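Local atomic coordinates of histidine acid phosphatase (Bifidobacterium longum subsp. infantis, PDB entry 6RXE), a protein that probably removes phosphate groups by hydrolysis from phytate (inositol hexakisphosphate), other inositol polyphosphates and 2,3-bisphosphoglycerate. Residues 45-50 with 315-320. Numbering follows the deposited sequence.
Sequences HGSRGL and AADMHN. With IHS (D-myo-inositol-hexasulphate), chain C.
Ser47 and Asp317 join the loop that continues the RHG signature of histidine acid phosphatases from the end of strand 35-44 to the type I turn that follows helix 301-315. In this loop, His45 points its ring edge at the inositol hexasulphate, a mimic of phytate, and NE2 donates to IHS O34 at 2.9 Å. The other ring nitrogen, ND1, bonds Gly46 O, which lies in the plane of the ring, almost straight (173°), which fixes the ring's rotation. Ser47 OG donates to Asp317 OD1 at 2.7 Å, on the anti side of the carboxylate; Gln107 also bonds this hydroxyl. Arg48 turns the opposite way, toward the ligand. Its extended chain brings NE to 2.7 Å from IHS O34 and NH1 to 2.9 Å from IHS O42, while NH2 bonds Gly49 O in the guanidinium plane, which helps fix the rotation of the group. A leucine in its place would probably cost the ligand its bonds from NE and NH1 to O34 and O42, and leave Gly49 O without its side-chain mate. The buried Arg48 O has no hydrogen-bond partner and packs 3.5 Å from Asp317 CB. At Gly49, Met318 bends at chi3 (76°), and its SD lies 4.0 Å from Gly49 CA.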
# COMPACT_ATOMS: atom_id res chain seq x y z
N HIS A 45 0.31 5.94 1.69
CA HIS A 45 1.35 6.89 1.32
C HIS A 45 1.50 6.92 -0.20
O HIS A 45 1.21 5.94 -0.90
CB HIS A 45 2.68 6.49 1.96
CG HIS A 45 3.20 5.17 1.49
ND1 HIS A 45 3.78 5.01 0.25
CD2 HIS A 45 3.21 3.96 2.08
CE1 HIS A 45 4.13 3.74 0.09
NE2 HIS A 45 3.80 3.08 1.19
N GLY A 46 1.95 8.06 -0.72
CA GLY A 46 2.23 8.18 -2.14
C GLY A 46 3.50 7.45 -2.52
O GLY A 46 4.17 6.80 -1.71
N SER A 47 3.85 7.57 -3.81
CA SER A 47 5.03 6.90 -4.36
C SER A 47 6.25 7.11 -3.47
O SER A 47 6.49 8.20 -2.96
CB SER A 47 5.32 7.40 -5.77
OG SER A 47 4.35 6.95 -6.70
N ARG A 48 7.02 6.04 -3.30
CA ARG A 48 8.18 6.00 -2.43
C ARG A 48 9.33 5.32 -3.15
O ARG A 48 9.14 4.66 -4.18
CB ARG A 48 7.89 5.24 -1.13
CG ARG A 48 7.44 3.79 -1.35
CD ARG A 48 7.66 2.93 -0.11
NE ARG A 48 7.05 1.61 -0.23
CZ ARG A 48 7.61 0.58 -0.86
NH1 ARG A 48 6.98 -0.59 -0.91
NH2 ARG A 48 8.79 0.72 -1.44
N GLY A 49 10.52 5.44 -2.58
CA GLY A 49 11.63 4.63 -3.01
C GLY A 49 11.52 3.23 -2.43
O GLY A 49 10.50 2.84 -1.86
N LEU A 50 12.60 2.47 -2.57
CA LEU A 50 12.69 1.20 -1.88
C LEU A 50 12.48 1.40 -0.38
O LEU A 50 12.92 2.40 0.19
CB LEU A 50 14.06 0.56 -2.15
CG LEU A 50 14.31 0.04 -3.56
CD1 LEU A 50 15.75 -0.38 -3.70
CD2 LEU A 50 13.37 -1.12 -3.89
N ALA A 315 11.16 1.51 -9.90
CA ALA A 315 11.64 2.59 -10.76
C ALA A 315 10.49 3.44 -11.29
O ALA A 315 10.67 4.64 -11.55
CB ALA A 315 12.47 2.03 -11.91
N ALA A 316 9.30 2.86 -11.45
CA ALA A 316 8.13 3.62 -11.89
C ALA A 316 7.71 4.68 -10.88
O ALA A 316 7.00 5.62 -11.24
CB ALA A 316 6.96 2.67 -12.16
N ASP A 317 8.12 4.55 -9.62
CA ASP A 317 7.81 5.50 -8.56
C ASP A 317 8.97 6.44 -8.26
O ASP A 317 8.88 7.22 -7.30
CB ASP A 317 7.42 4.77 -7.28
CG ASP A 317 6.17 3.95 -7.44
OD1 ASP A 317 5.08 4.54 -7.62
OD2 ASP A 317 6.29 2.71 -7.41
N MET A 318 10.04 6.39 -9.05
CA MET A 318 11.24 7.15 -8.75
C MET A 318 11.66 8.03 -9.92
O MET A 318 12.85 8.28 -10.11
CB MET A 318 12.38 6.21 -8.35
CG MET A 318 12.14 5.50 -7.03
SD MET A 318 13.60 4.61 -6.48
CE MET A 318 14.61 5.97 -5.89
N HIS A 319 10.68 8.50 -10.70
CA HIS A 319 10.97 9.29 -11.89
C HIS A 319 11.85 10.49 -11.57
O HIS A 319 12.89 10.71 -12.20
CB HIS A 319 9.67 9.78 -12.54
CG HIS A 319 8.84 8.70 -13.16
ND1 HIS A 319 9.37 7.49 -13.55
CD2 HIS A 319 7.53 8.66 -13.48
CE1 HIS A 319 8.41 6.74 -14.07
NE2 HIS A 319 7.28 7.43 -14.04
N ASN A 320 11.43 11.29 -10.58
CA ASN A 320 12.12 12.54 -10.28
C ASN A 320 13.49 12.32 -9.66
O ASN A 320 14.32 13.23 -9.69
CB ASN A 320 11.26 13.41 -9.36
CG ASN A 320 9.89 13.71 -9.96
OD1 ASN A 320 9.63 13.41 -11.12
ND2 ASN A 320 9.02 14.32 -9.16
C1 IHS C . 6.66 -4.72 2.98
O1 IHS C . 7.79 -5.59 2.97
S1 IHS C . 7.48 -7.06 2.91
C2 IHS C . 6.48 -4.15 1.60
O2 IHS C . 6.44 -7.34 1.89
S2 IHS C . 8.45 -3.93 -0.02
C3 IHS C . 5.29 -3.18 1.59
O3 IHS C . 8.73 -7.84 2.65
S3 IHS C . 4.19 -3.24 -0.65
C4 IHS C . 5.40 -2.08 2.63
O4 IHS C . 7.08 -7.59 4.29
S4 IHS C . 4.06 0.10 2.29
C5 IHS C . 5.74 -2.61 4.02
S5 IHS C . 5.22 -1.25 6.11
C6 IHS C . 6.89 -3.60 4.02
S6 IHS C . 8.31 -4.01 6.00
O12 IHS C . 7.68 -3.47 1.24
O13 IHS C . 5.17 -2.60 0.31
O14 IHS C . 4.11 -1.38 2.70
O15 IHS C . 6.10 -1.50 4.87
O16 IHS C . 6.99 -4.15 5.30
O22 IHS C . 8.33 -5.40 -0.28
O23 IHS C . 4.73 -4.57 -1.19
O24 IHS C . 2.64 0.46 1.90
O25 IHS C . 5.61 -2.17 7.24
O26 IHS C . 8.53 -2.60 6.48
O32 IHS C . 9.91 -3.52 0.10
O33 IHS C . 2.83 -3.43 -0.01
O34 IHS C . 5.02 0.43 1.16
O35 IHS C . 3.77 -1.37 5.78
O36 IHS C . 9.46 -4.46 5.12
O42 IHS C . 7.82 -3.37 -1.28
O43 IHS C . 3.87 -2.28 -1.79
O44 IHS C . 4.59 0.99 3.38
O45 IHS C . 5.51 0.08 6.70
O46 IHS C . 8.40 -5.00 7.14